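Local coordinates for protein Serpin48 (Tenebrio molitor, PDB 3OZQ) that specifically inhibits SPE, a serine protease of the insect innate immune cascade, and belongs to the serpin family, at residues E25-E30 against A369-T374; P269-E274 against H354-Y359; K96-T101 against N137-E142. All coordinates share one frame; numbering follows the deposited sequence.

Contact 1 (E25-E30 against A369-T374)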
loop_
_atom_site.group_PDB
_atom_site.type_symbol
_atom_site.label_atom_id
_atom_site.label_comp_id
_atom_site.label_asym_id
_atom_site.label_seq_id
_atom_site.Cartn_x
_atom_site.Cartn_y
_atom_site.Cartn_z
ATOM N N GLU A 25 -10.666 -5.307 -5.331
ATOM C CA GLU A 25 -10.463 -6.704 -4.983
ATOM C C GLU A 25 -10.360 -6.897 -3.473
ATOM O O GLU A 25 -11.021 -7.765 -2.906
ATOM C CB GLU A 25 -9.204 -7.233 -5.668
ATOM C CG GLU A 25 -9.422 -8.518 -6.410
ATOM C CD GLU A 25 -10.716 -8.517 -7.196
ATOM O OE1 GLU A 25 -10.898 -7.628 -8.051
ATOM O OE2 GLU A 25 -11.552 -9.413 -6.958
ATOM N N VAL A 26 -9.541 -6.079 -2.816
ATOM C CA VAL A 26 -9.316 -6.255 -1.381
ATOM C C VAL A 26 -10.610 -6.143 -0.584
ATOM O O VAL A 26 -10.827 -6.890 0.372
ATOM C CB VAL A 26 -8.256 -5.294 -0.834
ATOM C CG1 VAL A 26 -8.293 -5.276 0.700
ATOM C CG2 VAL A 26 -6.888 -5.709 -1.334
ATOM N N LEU A 27 -11.459 -5.209 -0.998
ATOM C CA LEU A 27 -12.793 -5.035 -0.444
ATOM C C LEU A 27 -13.527 -6.352 -0.253
ATOM O O LEU A 27 -14.208 -6.548 0.751
ATOM C CB LEU A 27 -13.617 -4.169 -1.397
ATOM C CG LEU A 27 -14.080 -2.811 -0.910
ATOM C CD1 LEU A 27 -14.753 -2.080 -2.065
ATOM C CD2 LEU A 27 -15.023 -2.970 0.281
ATOM N N LYS A 28 -13.406 -7.239 -1.237
ATOM C CA LYS A 28 -14.144 -8.496 -1.247
ATOM C C LYS A 28 -13.895 -9.321 0.002
ATOM O O LYS A 28 -14.798 -9.983 0.501
ATOM C CB LYS A 28 -13.782 -9.330 -2.481
ATOM C CG LYS A 28 -14.299 -8.769 -3.803
ATOM C CD LYS A 28 -13.830 -9.648 -4.964
ATOM C CE LYS A 28 -14.414 -9.214 -6.295
ATOM N NZ LYS A 28 -13.918 -10.093 -7.392
ATOM N N THR A 29 -12.668 -9.277 0.501
ATOM C CA THR A 29 -12.291 -10.085 1.651
ATOM C C THR A 29 -12.219 -9.257 2.937
ATOM O O THR A 29 -12.331 -9.793 4.039
ATOM C CB THR A 29 -10.958 -10.834 1.393
ATOM O OG1 THR A 29 -10.602 -11.619 2.540
ATOM C CG2 THR A 29 -9.845 -9.861 1.089
ATOM N N GLU A 30 -12.032 -7.950 2.804
ATOM C CA GLU A 30 -12.023 -7.082 3.983
ATOM C C GLU A 30 -13.411 -6.484 4.249
ATOM O O GLU A 30 -14.016 -5.878 3.365
ATOM C CB GLU A 30 -10.950 -5.992 3.848
ATOM C CG GLU A 30 -9.512 -6.536 3.861
ATOM C CD GLU A 30 -9.165 -7.223 5.177
ATOM O OE1 GLU A 30 -8.490 -8.281 5.151
ATOM O OE2 GLU A 30 -9.601 -6.709 6.238
ATOM N N ALA A 369 -3.499 2.999 0.061
ATOM C CA ALA A 369 -4.901 3.353 -0.013
ATOM C C ALA A 369 -5.674 2.487 0.983
ATOM O O ALA A 369 -5.212 1.422 1.370
ATOM C CB ALA A 369 -5.426 3.163 -1.405
ATOM N N GLY A 370 -6.831 2.955 1.414
ATOM C CA GLY A 370 -7.611 2.178 2.357
ATOM C C GLY A 370 -8.885 2.888 2.754
ATOM O O GLY A 370 -9.293 3.878 2.148
ATOM N N ARG A 371 -9.522 2.361 3.787
ATOM C CA ARG A 371 -10.779 2.904 4.217
ATOM C C ARG A 371 -10.934 2.689 5.707
ATOM O O ARG A 371 -10.297 1.804 6.304
ATOM C CB ARG A 371 -11.921 2.238 3.460
ATOM C CG ARG A 371 -12.242 0.878 3.961
ATOM C CD ARG A 371 -13.352 0.268 3.171
ATOM N NE ARG A 371 -13.673 -1.050 3.688
ATOM C CZ ARG A 371 -14.806 -1.687 3.432
ATOM N NH1 ARG A 371 -15.721 -1.115 2.662
ATOM N NH2 ARG A 371 -15.025 -2.889 3.952
ATOM N N VAL A 372 -11.761 3.542 6.303
ATOM C CA VAL A 372 -12.169 3.411 7.682
ATOM C C VAL A 372 -13.695 3.410 7.676
ATOM O O VAL A 372 -14.312 4.346 7.160
ATOM C CB VAL A 372 -11.725 4.629 8.500
ATOM C CG1 VAL A 372 -12.353 4.573 9.905
ATOM C CG2 VAL A 372 -10.205 4.715 8.560
ATOM N N THR A 373 -14.293 2.351 8.207
ATOM C CA THR A 373 -15.742 2.265 8.326
ATOM C C THR A 373 -16.109 2.135 9.795
ATOM O O THR A 373 -17.286 2.197 10.154
ATOM C CB THR A 373 -16.312 1.024 7.617
ATOM O OG1 THR A 373 -15.939 -0.146 8.355
ATOM C CG2 THR A 373 -15.793 0.925 6.185
ATOM N N THR A 374 -15.099 1.948 10.640
ATOM C CA THR A 374 -15.335 1.703 12.055
ATOM C C THR A 374 -14.177 2.209 12.915
ATOM O O THR A 374 -13.014 2.090 12.535
ATOM C CB THR A 374 -15.559 0.196 12.324
ATOM O OG1 THR A 374 -16.350 0.030 13.503
ATOM C CG2 THR A 374 -14.230 -0.523 12.516
#
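L27 lays one methyl over the flat end of R371, and this carries most of a small interface of 115 Å². The contact is mainly van der Waals packing. CD2 of L27 stands 3.1 Å from NH1 of R371 and 3.4 Å from its CZ. It comes in over one face of the guanidinium, toward the rim. The two side chains cross at about a right angle. T373 CG2 sits over the opposite face of the same group, 3.7 Å above its plane. The guanidinium is therefore held between two methyl groups, one from the helix and one from its own segment.

The polar side is less direct. The backbone O of E30 lies 3.2 Å from NH2 of R371, but the angle is poor and no hydrogen bond forms. The polar partners of R371 lie outside both segments. NE bonds to the carbonyl oxygen of A32, NH1 makes a salt bridge with E247, and NH2 is hydrogen-bonded to a residue bordering the segments. R371 is extended from CG to NE, and this carries the charged end across to the helix. A methionine here would probably leave E247 without its charged mate and the A32 oxygen without its side-chain donor.

The contact joins the end of helix 10-29 to the last strand of the serpin fold. The backbone of R371 pairs with F34 in strand 34-36, and that of G370 pairs with F358 in strand 356-362. On the helix, E25 and V26 pack against V282 of helix 279-286. V26 also reaches V277 of strand 260-278.

Contact 2 (P269-E274 against H354-Y359)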
loop_
_atom_site.group_PDB
_atom_site.type_symbol
_atom_site.label_atom_id
_atom_site.label_comp_id
_atom_site.label_asym_id
_atom_site.label_seq_id
_atom_site.Cartn_x
_atom_site.Cartn_y
_atom_site.Cartn_z
ATOM N N PRO A 269 -10.539 12.075 12.972
ATOM C CA PRO A 269 -10.308 11.097 14.033
ATOM C C PRO A 269 -8.888 10.567 13.963
ATOM O O PRO A 269 -8.306 10.457 12.867
ATOM C CB PRO A 269 -11.268 9.952 13.681
ATOM C CG PRO A 269 -12.250 10.529 12.714
ATOM C CD PRO A 269 -11.523 11.612 11.982
ATOM N N LYS A 270 -8.320 10.205 15.102
ATOM C CA LYS A 270 -7.106 9.410 15.011
ATOM C C LYS A 270 -7.484 7.976 14.652
ATOM O O LYS A 270 -8.569 7.502 14.979
ATOM C CB LYS A 270 -6.261 9.502 16.281
ATOM C CG LYS A 270 -6.966 9.125 17.564
ATOM C CD LYS A 270 -6.047 9.390 18.742
ATOM C CE LYS A 270 -5.441 10.775 18.641
ATOM N NZ LYS A 270 -4.214 10.869 19.480
ATOM N N PHE A 271 -6.613 7.290 13.925
ATOM C CA PHE A 271 -6.925 5.930 13.541
ATOM C C PHE A 271 -5.682 5.088 13.321
ATOM O O PHE A 271 -4.629 5.585 12.933
ATOM C CB PHE A 271 -7.873 5.867 12.329
ATOM C CG PHE A 271 -7.322 6.493 11.060
ATOM C CD1 PHE A 271 -7.520 7.839 10.785
ATOM C CD2 PHE A 271 -6.640 5.724 10.129
ATOM C CE1 PHE A 271 -7.037 8.412 9.614
ATOM C CE2 PHE A 271 -6.159 6.293 8.952
ATOM C CZ PHE A 271 -6.349 7.637 8.697
ATOM N N LYS A 272 -5.817 3.810 13.622
ATOM C CA LYS A 272 -4.757 2.854 13.382
ATOM C C LYS A 272 -5.384 1.700 12.636
ATOM O O LYS A 272 -6.488 1.261 12.979
ATOM C CB LYS A 272 -4.154 2.385 14.706
ATOM C CG LYS A 272 -2.849 1.635 14.535
ATOM C CD LYS A 272 -2.160 1.399 15.873
ATOM C CE LYS A 272 -1.121 0.291 15.765
ATOM N NZ LYS A 272 -0.563 -0.091 17.100
ATOM N N ILE A 273 -4.707 1.235 11.590
ATOM C CA ILE A 273 -5.161 0.078 10.836
ATOM C C ILE A 273 -4.006 -0.878 10.548
ATOM O O ILE A 273 -2.916 -0.453 10.166
ATOM C CB ILE A 273 -5.769 0.463 9.472
ATOM C CG1 ILE A 273 -6.831 1.566 9.632
ATOM C CG2 ILE A 273 -6.303 -0.797 8.768
ATOM C CD1 ILE A 273 -7.322 2.173 8.292
ATOM N N GLU A 274 -4.266 -2.167 10.722
ATOM C CA GLU A 274 -3.331 -3.222 10.336
ATOM C C GLU A 274 -4.015 -4.178 9.382
ATOM O O GLU A 274 -5.093 -4.689 9.676
ATOM C CB GLU A 274 -2.851 -4.004 11.556
ATOM C CG GLU A 274 -1.725 -3.353 12.333
ATOM C CD GLU A 274 -0.815 -4.385 13.003
ATOM O OE1 GLU A 274 -0.268 -5.253 12.271
ATOM O OE2 GLU A 274 -0.661 -4.329 14.253
ATOM N N HIS A 354 -17.857 10.134 9.566
ATOM C CA HIS A 354 -18.498 8.944 9.026
ATOM C C HIS A 354 -17.465 8.282 8.098
ATOM O O HIS A 354 -16.416 8.870 7.845
ATOM C CB HIS A 354 -19.799 9.294 8.289
ATOM C CG HIS A 354 -19.636 10.320 7.209
ATOM N ND1 HIS A 354 -19.451 11.660 7.475
ATOM C CD2 HIS A 354 -19.661 10.205 5.861
ATOM C CE1 HIS A 354 -19.357 12.324 6.338
ATOM N NE2 HIS A 354 -19.480 11.465 5.343
ATOM N N PRO A 355 -17.749 7.064 7.617
ATOM C CA PRO A 355 -16.766 6.257 6.870
ATOM C C PRO A 355 -16.197 6.942 5.627
ATOM O O PRO A 355 -16.919 7.623 4.899
ATOM C CB PRO A 355 -17.562 5.016 6.484
ATOM C CG PRO A 355 -18.542 4.866 7.593
ATOM C CD PRO A 355 -18.956 6.279 7.933
ATOM N N PHE A 356 -14.901 6.758 5.400
ATOM C CA PHE A 356 -14.192 7.465 4.342
ATOM C C PHE A 356 -13.085 6.610 3.718
ATOM O O PHE A 356 -12.616 5.658 4.324
ATOM C CB PHE A 356 -13.576 8.743 4.891
ATOM C CG PHE A 356 -12.617 8.525 6.030
ATOM C CD1 PHE A 356 -11.253 8.506 5.810
ATOM C CD2 PHE A 356 -13.078 8.360 7.322
ATOM C CE1 PHE A 356 -10.369 8.320 6.860
ATOM C CE2 PHE A 356 -12.196 8.175 8.377
ATOM C CZ PHE A 356 -10.845 8.150 8.147
ATOM N N ILE A 357 -12.678 6.988 2.508
ATOM C CA ILE A 357 -11.518 6.419 1.841
ATOM C C ILE A 357 -10.361 7.392 2.055
ATOM O O ILE A 357 -10.577 8.594 2.152
ATOM C CB ILE A 357 -11.803 6.275 0.328
ATOM C CG1 ILE A 357 -12.890 5.227 0.082
ATOM C CG2 ILE A 357 -10.534 5.974 -0.467
ATOM C CD1 ILE A 357 -13.317 5.136 -1.380
ATOM N N PHE A 358 -9.139 6.878 2.144
ATOM C CA PHE A 358 -7.956 7.726 2.217
ATOM C C PHE A 358 -6.840 7.134 1.370
ATOM O O PHE A 358 -6.849 5.945 1.049
ATOM C CB PHE A 358 -7.454 7.854 3.648
ATOM C CG PHE A 358 -6.998 6.559 4.228
ATOM C CD1 PHE A 358 -5.710 6.092 4.003
ATOM C CD2 PHE A 358 -7.870 5.775 4.963
ATOM C CE1 PHE A 358 -5.290 4.878 4.530
ATOM C CE2 PHE A 358 -7.456 4.573 5.489
ATOM C CZ PHE A 358 -6.164 4.112 5.261
ATOM N N TYR A 359 -5.869 7.967 1.017
ATOM C CA TYR A 359 -4.704 7.467 0.315
ATOM C C TYR A 359 -3.521 8.393 0.482
ATOM O O TYR A 359 -3.678 9.609 0.581
ATOM C CB TYR A 359 -5.000 7.164 -1.167
ATOM C CG TYR A 359 -5.385 8.352 -2.041
ATOM C CD1 TYR A 359 -6.716 8.595 -2.367
ATOM C CD2 TYR A 359 -4.414 9.189 -2.583
ATOM C CE1 TYR A 359 -7.076 9.659 -3.182
ATOM C CE2 TYR A 359 -4.768 10.270 -3.399
ATOM C CZ TYR A 359 -6.101 10.488 -3.691
ATOM O OH TYR A 359 -6.468 11.535 -4.501
#
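F271, F356 and F358 form an aromatic cluster in the core of the serpin fold, where the sheet A part of strand 260-278 faces strand 356-362 of sheet B. Segments 271-274 and 356-359 cross at 75°, and their axes come no nearer than 12.3 Å. Large side chains have to span that gap. F271 is the main bump. Its ring enters the hollow between the rings of F356 and F358.

The two neighbours meet it differently. F356 turns its edge to the face of F271 in a T-shaped pair, with planes at 72° and centroids 5.8 Å apart. The closest atoms of this pair are F356 CZ and F271 CE1, at 4.1 Å. F358 meets F271 obliquely, with planes at 42°. CE2 of F271 comes over one face of the F358 ring, near its rim. All three phenylalanines place CG between the backbone N and the carbonyl carbon, chi1 near +60°, and each leaves its strand toward the other segment.

I273 is the smaller bump, two residues further along the strand on the same side. It comes from the opposite direction to F358 and meets that ring at its edge. V372 of strand 365-372 packs on F271, I273 and F356, and I234 of strand 231-237 lies against F356 and F358. The cluster is buried and apolar. At its tightest point, CD1 of I273 lies 3.7 Å from CE2 of F358.

Contact 3 (K96-T101 against N137-E142)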
loop_
_atom_site.group_PDB
_atom_site.type_symbol
_atom_site.label_atom_id
_atom_site.label_comp_id
_atom_site.label_asym_id
_atom_site.label_seq_id
_atom_site.Cartn_x
_atom_site.Cartn_y
_atom_site.Cartn_z
ATOM N N LYS A 96 10.796 -9.716 0.259
ATOM C CA LYS A 96 11.671 -10.856 0.041
ATOM C C LYS A 96 10.990 -11.948 -0.759
ATOM O O LYS A 96 9.777 -12.147 -0.676
ATOM C CB LYS A 96 12.150 -11.393 1.382
ATOM C CG LYS A 96 12.870 -12.703 1.281
ATOM C CD LYS A 96 14.324 -12.567 1.540
ATOM C CE LYS A 96 14.596 -12.326 2.994
ATOM N NZ LYS A 96 15.975 -12.825 3.311
ATOM N N ILE A 97 11.786 -12.659 -1.550
ATOM C CA ILE A 97 11.286 -13.793 -2.294
ATOM C C ILE A 97 12.012 -15.003 -1.762
ATOM O O ILE A 97 13.195 -15.178 -2.032
ATOM C CB ILE A 97 11.526 -13.627 -3.804
ATOM C CG1 ILE A 97 10.709 -12.438 -4.334
ATOM C CG2 ILE A 97 11.148 -14.895 -4.553
ATOM C CD1 ILE A 97 10.622 -12.389 -5.856
ATOM N N TYR A 98 11.322 -15.799 -0.954
ATOM C CA TYR A 98 11.902 -17.031 -0.414
ATOM C C TYR A 98 11.627 -18.189 -1.359
ATOM O O TYR A 98 10.493 -18.352 -1.810
ATOM C CB TYR A 98 11.309 -17.353 0.950
ATOM C CG TYR A 98 11.821 -16.489 2.067
ATOM C CD1 TYR A 98 12.968 -16.833 2.769
ATOM C CD2 TYR A 98 11.158 -15.318 2.420
ATOM C CE1 TYR A 98 13.432 -16.042 3.796
ATOM C CE2 TYR A 98 11.609 -14.525 3.444
ATOM C CZ TYR A 98 12.743 -14.886 4.133
ATOM O OH TYR A 98 13.192 -14.082 5.151
ATOM N N VAL A 99 12.662 -18.997 -1.624
ATOM C CA VAL A 99 12.592 -20.077 -2.605
ATOM C C VAL A 99 12.968 -21.471 -2.042
ATOM O O VAL A 99 13.887 -21.607 -1.236
ATOM C CB VAL A 99 13.467 -19.740 -3.842
ATOM C CG1 VAL A 99 13.364 -20.827 -4.880
ATOM C CG2 VAL A 99 13.040 -18.375 -4.435
ATOM N N LYS A 100 12.225 -22.484 -2.470
ATOM C CA LYS A 100 12.382 -23.874 -2.021
ATOM C C LYS A 100 13.861 -24.282 -2.054
ATOM O O LYS A 100 14.522 -24.045 -3.063
ATOM C CB LYS A 100 11.556 -24.754 -2.964
ATOM C CG LYS A 100 11.417 -26.225 -2.618
ATOM C CD LYS A 100 10.496 -26.886 -3.641
ATOM C CE LYS A 100 10.591 -28.420 -3.617
ATOM N NZ LYS A 100 9.928 -29.033 -2.422
ATOM N N THR A 101 14.382 -24.873 -0.970
ATOM C CA THR A 101 15.837 -25.120 -0.876
ATOM C C THR A 101 16.376 -25.930 -2.048
ATOM O O THR A 101 17.519 -25.743 -2.465
ATOM C CB THR A 101 16.336 -25.765 0.476
ATOM O OG1 THR A 101 15.342 -26.631 1.041
ATOM C CG2 THR A 101 16.700 -24.693 1.495
ATOM N N ASN A 137 9.297 -14.588 9.300
ATOM C CA ASN A 137 8.760 -13.561 10.190
ATOM C C ASN A 137 9.824 -12.829 10.988
ATOM O O ASN A 137 9.681 -11.645 11.279
ATOM C CB ASN A 137 7.720 -14.156 11.143
ATOM C CG ASN A 137 6.488 -14.640 10.415
ATOM O OD1 ASN A 137 6.258 -14.274 9.259
ATOM N ND2 ASN A 137 5.687 -15.466 11.081
ATOM N N ALA A 138 10.885 -13.537 11.362
ATOM C CA ALA A 138 11.920 -12.930 12.189
ATOM C C ALA A 138 12.685 -11.938 11.333
ATOM O O ALA A 138 13.073 -10.866 11.806
ATOM C CB ALA A 138 12.858 -13.993 12.768
ATOM N N TRP A 139 12.876 -12.299 10.069
ATOM C CA TRP A 139 13.542 -11.429 9.116
ATOM C C TRP A 139 12.730 -10.147 8.960
ATOM O O TRP A 139 13.263 -9.045 9.071
ATOM C CB TRP A 139 13.718 -12.109 7.756
ATOM C CG TRP A 139 14.447 -11.214 6.784
ATOM C CD1 TRP A 139 15.796 -11.018 6.711
ATOM C CD2 TRP A 139 13.863 -10.355 5.790
ATOM N NE1 TRP A 139 16.090 -10.107 5.724
ATOM C CE2 TRP A 139 14.922 -9.687 5.141
ATOM C CE3 TRP A 139 12.550 -10.106 5.372
ATOM C CZ2 TRP A 139 14.710 -8.779 4.100
ATOM C CZ3 TRP A 139 12.340 -9.198 4.334
ATOM C CH2 TRP A 139 13.415 -8.550 3.712
ATOM N N VAL A 140 11.433 -10.309 8.712
ATOM C CA VAL A 140 10.521 -9.172 8.615
ATOM C C VAL A 140 10.590 -8.277 9.853
ATOM O O VAL A 140 10.587 -7.053 9.743
ATOM C CB VAL A 140 9.065 -9.637 8.412
ATOM C CG1 VAL A 140 8.069 -8.512 8.800
ATOM C CG2 VAL A 140 8.847 -10.094 6.983
ATOM N N GLU A 141 10.655 -8.884 11.035
ATOM C CA GLU A 141 10.714 -8.093 12.261
ATOM C C GLU A 141 11.999 -7.285 12.317
ATOM O O GLU A 141 11.957 -6.085 12.538
ATOM C CB GLU A 141 10.583 -8.969 13.509
ATOM C CG GLU A 141 9.185 -9.522 13.732
ATOM C CD GLU A 141 8.980 -10.067 15.143
ATOM O OE1 GLU A 141 8.633 -11.259 15.265
ATOM O OE2 GLU A 141 9.152 -9.310 16.130
ATOM N N GLU A 142 13.144 -7.937 12.118
ATOM C CA GLU A 142 14.413 -7.212 12.139
ATOM C C GLU A 142 14.402 -6.032 11.158
ATOM O O GLU A 142 14.948 -4.971 11.444
ATOM C CB GLU A 142 15.583 -8.138 11.820
ATOM C CG GLU A 142 16.653 -7.502 10.935
ATOM C CD GLU A 142 17.147 -8.434 9.818
ATOM O OE1 GLU A 142 17.455 -9.621 10.097
ATOM O OE2 GLU A 142 17.221 -7.977 8.653
#
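NZ of K96 is gripped from several sides. It lies over the face of the W139 five-membered ring, 3.7 Å from the centroid and 13° off the normal, as a cation-pi contact. It also forms a salt bridge with E122 and a hydrogen bond with Q120, both on the neighbouring strand 120-124. The charge is thus shared between an indole face and two polar side chains, which would probably steady it.

The carbon chain of K96 continues over the same face. CE sits over the six-membered ring of W139, 3.5 Å from its centroid, as a CH-pi contact. CB touches the far rim, 3.7 Å from W139 CZ3. The chain bends at chi2 (109°) and chi3 (73°), which brings CE and NZ back over the indole after CG has covered one face of the Y98 ring, toward its rim.

Y98 reaches the tryptophan by its end. Its OH comes 3.3 Å from CB of W139 and 3.5 Å from CG of W139. This is a packing contact, and no hydrogen bond joins the two segments. The Y98 ring also packs against L135 and M136, one helical turn before W139. V140 rests on I166 and A168 of strand 163-174.

A helix lying across strands 90-100, 120-124 and 163-174 is characteristic of serpins, in which helix F covers a face of sheet A.

Overall arrangement
Contacts 1 and 2 are neighbours, with centres 10 Å apart. They share the hairpin of strands 356-362 and 365-372. G370 O lies 3.0 Å from F358 N, and V372 N lies 3.0 Å from F356 O; both are probable hydrogen bonds. R371 points to the helix of contact 1, while V372 packs into the core of contact 2. Contact 3 stands apart, its centre about 27 Å from that of contact 1 and about 30 Å from that of contact 2, across the centre of the chain from the latter. None of the six segments lies in the stretch between strands 325-326 and 348-351, which probably carries the reactive-centre loop, as in other serpins.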